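Hypothetical protein TM1631 (Thermotoga maritima, PDB 1VPQ) is of unknown function but belongs to the DUF72 family, whose fold is related to the TIM barrels. Local coordinates at residues A200-H205 against T246-N251. Sequence-based numbering, arbitrary orientation.
Sequences AYFRFH and TYVFFN. With SO4 (sulfate ion), chain B.
Residues 200-204 and 246-250 run as parallel strands, their axes 4.6 Å apart and only 6° from alignment, and backbone hydrogen bonds pass alternately between them, from Tyr-247 N to Ala-200 O through to Asn-251 N on Phe-204 O. Phe-204 turns its edge onto Phe-250: CD2 stands 3.4 Å above that ring's plane, toward the rim, with the planes at 69°. Phe-204 CE2 also meets Val-248 CG1, while Thr-246 CG2 lies at the edge of the Phe-202 ring, near CE1. Helices 226-240 and 257-270 cover this face, as expected of the outer side of a TIM-barrel-like sheet. On the other face, CG of Tyr-201 lies anti to the backbone N (chi1 -160°), and the ring meets Phe-249 obliquely, Tyr-201 CZ lying 3.6 Å from Phe-249 CE2; Tyr-201 OH is hydrogen-bonded to Glu-54 and Thr-82. An alanine here would probably leave Phe-249 without its neighbouring ring and both Glu-54 and Thr-82 without the hydroxyl. At the strands' C-terminal ends, where TIM barrels place their active sites, Asn-251 ND2 donates to His-205 ND1 (2.8 Å), close to the imidazole plane. Arg-203, salt-bridged to Glu-155 and Glu-54, binds a sulfate, probably from the crystallisation liquor, through NH2 to O4 (3.0 Å) and through NH1.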
ATOM      1  N   ALA A 200       1.987  11.590  -2.831  1.00 27.48           N
ATOM      2  CA  ALA A 200       1.095  11.151  -1.749  1.00 27.59           C
ATOM      3  C   ALA A 200       0.776   9.676  -1.925  1.00 27.56           C
ATOM      4  O   ALA A 200       0.742   9.167  -3.044  1.00 27.34           O
ATOM      5  CB  ALA A 200      -0.183  11.959  -1.731  1.00 27.63           C
ATOM      6  N   TYR A 201       0.542   9.008  -0.801  1.00 27.79           N
ATOM      7  CA  TYR A 201       0.245   7.590  -0.769  1.00 27.89           C
ATOM      8  C   TYR A 201      -0.824   7.364   0.298  1.00 28.10           C
ATOM      9  O   TYR A 201      -0.594   7.671   1.461  1.00 28.44           O
ATOM     10  CB  TYR A 201       1.518   6.811  -0.434  1.00 28.03           C
ATOM     11  CG  TYR A 201       1.511   5.330  -0.804  1.00 27.69           C
ATOM     12  CD1 TYR A 201       0.638   4.429  -0.194  1.00 27.47           C
ATOM     13  CD2 TYR A 201       2.406   4.833  -1.742  1.00 27.05           C
ATOM     14  CE1 TYR A 201       0.661   3.071  -0.524  1.00 27.28           C
ATOM     15  CE2 TYR A 201       2.436   3.493  -2.074  1.00 26.57           C
ATOM     16  CZ  TYR A 201       1.569   2.610  -1.462  1.00 26.73           C
ATOM     17  OH  TYR A 201       1.605   1.272  -1.809  1.00 26.30           O
ATOM     18  N   PHE A 202      -1.985   6.841  -0.094  1.00 28.20           N
ATOM     19  CA  PHE A 202      -3.069   6.571   0.858  1.00 28.34           C
ATOM     20  C   PHE A 202      -3.312   5.090   0.970  1.00 28.77           C
ATOM     21  O   PHE A 202      -3.342   4.399  -0.044  1.00 28.77           O
ATOM     22  CB  PHE A 202      -4.379   7.215   0.412  1.00 28.16           C
ATOM     23  CG  PHE A 202      -4.333   8.699   0.373  1.00 27.93           C
ATOM     24  CD1 PHE A 202      -3.657   9.358  -0.651  1.00 27.60           C
ATOM     25  CD2 PHE A 202      -4.970   9.449   1.349  1.00 27.43           C
ATOM     26  CE1 PHE A 202      -3.611  10.749  -0.694  1.00 27.48           C
ATOM     27  CE2 PHE A 202      -4.927  10.836   1.313  1.00 28.24           C
ATOM     28  CZ  PHE A 202      -4.245  11.487   0.284  1.00 27.27           C
ATOM     29  N   ARG A 203      -3.524   4.613   2.195  1.00 29.10           N
ATOM     30  CA  ARG A 203      -3.946   3.234   2.409  1.00 29.65           C
ATOM     31  C   ARG A 203      -5.170   3.174   3.324  1.00 29.85           C
ATOM     32  O   ARG A 203      -5.140   3.706   4.419  1.00 29.77           O
ATOM     33  CB  ARG A 203      -2.801   2.402   2.976  1.00 29.76           C
ATOM     34  CG  ARG A 203      -1.618   2.261   2.017  1.00 30.27           C
ATOM     35  CD  ARG A 203      -0.656   1.197   2.502  1.00 30.60           C
ATOM     36  NE  ARG A 203      -1.107  -0.159   2.190  1.00 29.71           N
ATOM     37  CZ  ARG A 203      -0.982  -1.217   2.991  1.00 29.73           C
ATOM     38  NH1 ARG A 203      -0.467  -1.105   4.203  1.00 28.70           N
ATOM     39  NH2 ARG A 203      -1.414  -2.402   2.583  1.00 30.97           N
ATOM     40  N   PHE A 204      -6.238   2.527   2.852  1.00 30.13           N
ATOM     41  CA  PHE A 204      -7.487   2.402   3.604  1.00 30.31           C
ATOM     42  C   PHE A 204      -7.730   0.948   3.986  1.00 30.60           C
ATOM     43  O   PHE A 204      -7.925   0.098   3.123  1.00 30.67           O
ATOM     44  CB  PHE A 204      -8.668   2.928   2.780  1.00 30.24           C
ATOM     45  CG  PHE A 204      -8.471   4.331   2.241  1.00 30.18           C
ATOM     46  CD1 PHE A 204      -7.950   5.343   3.037  1.00 30.06           C
ATOM     47  CD2 PHE A 204      -8.839   4.641   0.942  1.00 30.14           C
ATOM     48  CE1 PHE A 204      -7.780   6.635   2.534  1.00 30.37           C
ATOM     49  CE2 PHE A 204      -8.676   5.934   0.432  1.00 30.13           C
ATOM     50  CZ  PHE A 204      -8.145   6.925   1.229  1.00 30.01           C
ATOM     51  N   HIS A 205      -7.718   0.677   5.288  1.00 30.96           N
ATOM     52  CA  HIS A 205      -7.843  -0.689   5.820  1.00 31.13           C
ATOM     53  C   HIS A 205      -9.237  -1.013   6.330  1.00 30.83           C
ATOM     54  O   HIS A 205      -9.475  -2.116   6.839  1.00 30.59           O
ATOM     55  CB  HIS A 205      -6.866  -0.890   6.987  1.00 31.49           C
ATOM     56  CG  HIS A 205      -5.442  -0.586   6.646  1.00 32.21           C
ATOM     57  ND1 HIS A 205      -4.745  -1.285   5.688  1.00 33.07           N
ATOM     58  CD2 HIS A 205      -4.581   0.325   7.149  1.00 32.80           C
ATOM     59  CE1 HIS A 205      -3.520  -0.806   5.605  1.00 34.28           C
ATOM     60  NE2 HIS A 205      -3.393   0.175   6.481  1.00 34.26           N
ATOM     61  N   THR A 246      -0.433  10.713  -6.913  1.00 30.74           N
ATOM     62  CA  THR A 246      -1.015  10.196  -5.673  1.00 30.73           C
ATOM     63  C   THR A 246      -1.441   8.756  -5.910  1.00 30.70           C
ATOM     64  O   THR A 246      -2.054   8.454  -6.935  1.00 30.91           O
ATOM     65  CB  THR A 246      -2.252  11.024  -5.234  1.00 30.76           C
ATOM     66  OG1 THR A 246      -1.843  12.335  -4.828  1.00 30.72           O
ATOM     67  CG2 THR A 246      -2.987  10.364  -4.077  1.00 30.54           C
ATOM     68  N   TYR A 247      -1.119   7.879  -4.963  1.00 30.67           N
ATOM     69  CA  TYR A 247      -1.451   6.458  -5.057  1.00 30.60           C
ATOM     70  C   TYR A 247      -2.376   6.085  -3.919  1.00 30.45           C
ATOM     71  O   TYR A 247      -2.037   6.255  -2.753  1.00 30.86           O
ATOM     72  CB  TYR A 247      -0.185   5.592  -5.026  1.00 30.69           C
ATOM     73  CG  TYR A 247       0.903   6.153  -5.899  1.00 30.74           C
ATOM     74  CD1 TYR A 247       0.756   6.201  -7.282  1.00 30.49           C
ATOM     75  CD2 TYR A 247       2.068   6.671  -5.344  1.00 30.90           C
ATOM     76  CE1 TYR A 247       1.742   6.746  -8.087  1.00 30.40           C
ATOM     77  CE2 TYR A 247       3.056   7.213  -6.140  1.00 30.61           C
ATOM     78  CZ  TYR A 247       2.892   7.250  -7.511  1.00 30.69           C
ATOM     79  OH  TYR A 247       3.889   7.798  -8.305  1.00 31.02           O
ATOM     80  N   VAL A 248      -3.544   5.566  -4.265  1.00 30.13           N
ATOM     81  CA  VAL A 248      -4.585   5.290  -3.289  1.00 29.73           C
ATOM     82  C   VAL A 248      -4.940   3.814  -3.379  1.00 29.62           C
ATOM     83  O   VAL A 248      -5.338   3.331  -4.435  1.00 29.63           O
ATOM     84  CB  VAL A 248      -5.839   6.151  -3.563  1.00 29.66           C
ATOM     85  CG1 VAL A 248      -6.885   5.948  -2.481  1.00 29.70           C
ATOM     86  CG2 VAL A 248      -5.471   7.645  -3.688  1.00 29.32           C
ATOM     87  N   PHE A 249      -4.781   3.091  -2.280  1.00 29.64           N
ATOM     88  CA  PHE A 249      -5.094   1.656  -2.264  1.00 29.69           C
ATOM     89  C   PHE A 249      -6.071   1.327  -1.154  1.00 29.71           C
ATOM     90  O   PHE A 249      -5.960   1.876  -0.057  1.00 29.57           O
ATOM     91  CB  PHE A 249      -3.818   0.824  -2.097  1.00 29.70           C
ATOM     92  CG  PHE A 249      -2.811   1.047  -3.188  1.00 29.59           C
ATOM     93  CD1 PHE A 249      -2.887   0.334  -4.379  1.00 29.66           C
ATOM     94  CD2 PHE A 249      -1.799   1.987  -3.038  1.00 30.35           C
ATOM     95  CE1 PHE A 249      -1.970   0.549  -5.396  1.00 28.64           C
ATOM     96  CE2 PHE A 249      -0.875   2.206  -4.061  1.00 29.52           C
ATOM     97  CZ  PHE A 249      -0.968   1.479  -5.237  1.00 29.48           C
ATOM     98  N   PHE A 250      -7.015   0.427  -1.458  1.00 29.88           N
ATOM     99  CA  PHE A 250      -8.000  -0.091  -0.495  1.00 29.65           C
ATOM    100  C   PHE A 250      -7.619  -1.494  -0.074  1.00 29.80           C
ATOM    101  O   PHE A 250      -7.389  -2.361  -0.916  1.00 29.65           O
ATOM    102  CB  PHE A 250      -9.405  -0.140  -1.101  1.00 29.72           C
ATOM    103  CG  PHE A 250     -10.108   1.176  -1.109  1.00 29.12           C
ATOM    104  CD1 PHE A 250      -9.797   2.134  -2.064  1.00 28.78           C
ATOM    105  CD2 PHE A 250     -11.077   1.462  -0.164  1.00 29.45           C
ATOM    106  CE1 PHE A 250     -10.441   3.353  -2.083  1.00 28.20           C
ATOM    107  CE2 PHE A 250     -11.728   2.680  -0.175  1.00 29.50           C
ATOM    108  CZ  PHE A 250     -11.404   3.630  -1.145  1.00 28.91           C
ATOM    109  N   ASN A 251      -7.603  -1.716   1.236  1.00 29.93           N
ATOM    110  CA  ASN A 251      -7.030  -2.913   1.823  1.00 30.31           C
ATOM    111  C   ASN A 251      -8.063  -3.790   2.516  1.00 30.01           C
ATOM    112  O   ASN A 251      -7.730  -4.861   3.022  1.00 29.77           O
ATOM    113  CB  ASN A 251      -5.943  -2.499   2.830  1.00 30.63           C
ATOM    114  CG  ASN A 251      -4.935  -3.596   3.090  1.00 31.70           C
ATOM    115  OD1 ASN A 251      -4.624  -4.398   2.206  1.00 33.20           O
ATOM    116  ND2 ASN A 251      -4.415  -3.640   4.306  1.00 32.51           N
TER
HETATM  117  S   SO4 B 262      -1.457  -4.100   6.213  1.00 49.31           S
HETATM  118  O1  SO4 B 262      -0.963  -2.822   6.717  1.00 50.28           O
HETATM  119  O2  SO4 B 262      -0.914  -5.200   7.002  1.00 50.49           O
HETATM  120  O3  SO4 B 262      -2.908  -4.098   6.320  1.00 49.70           O
HETATM  121  O4  SO4 B 262      -1.025  -4.273   4.831  1.00 49.48           O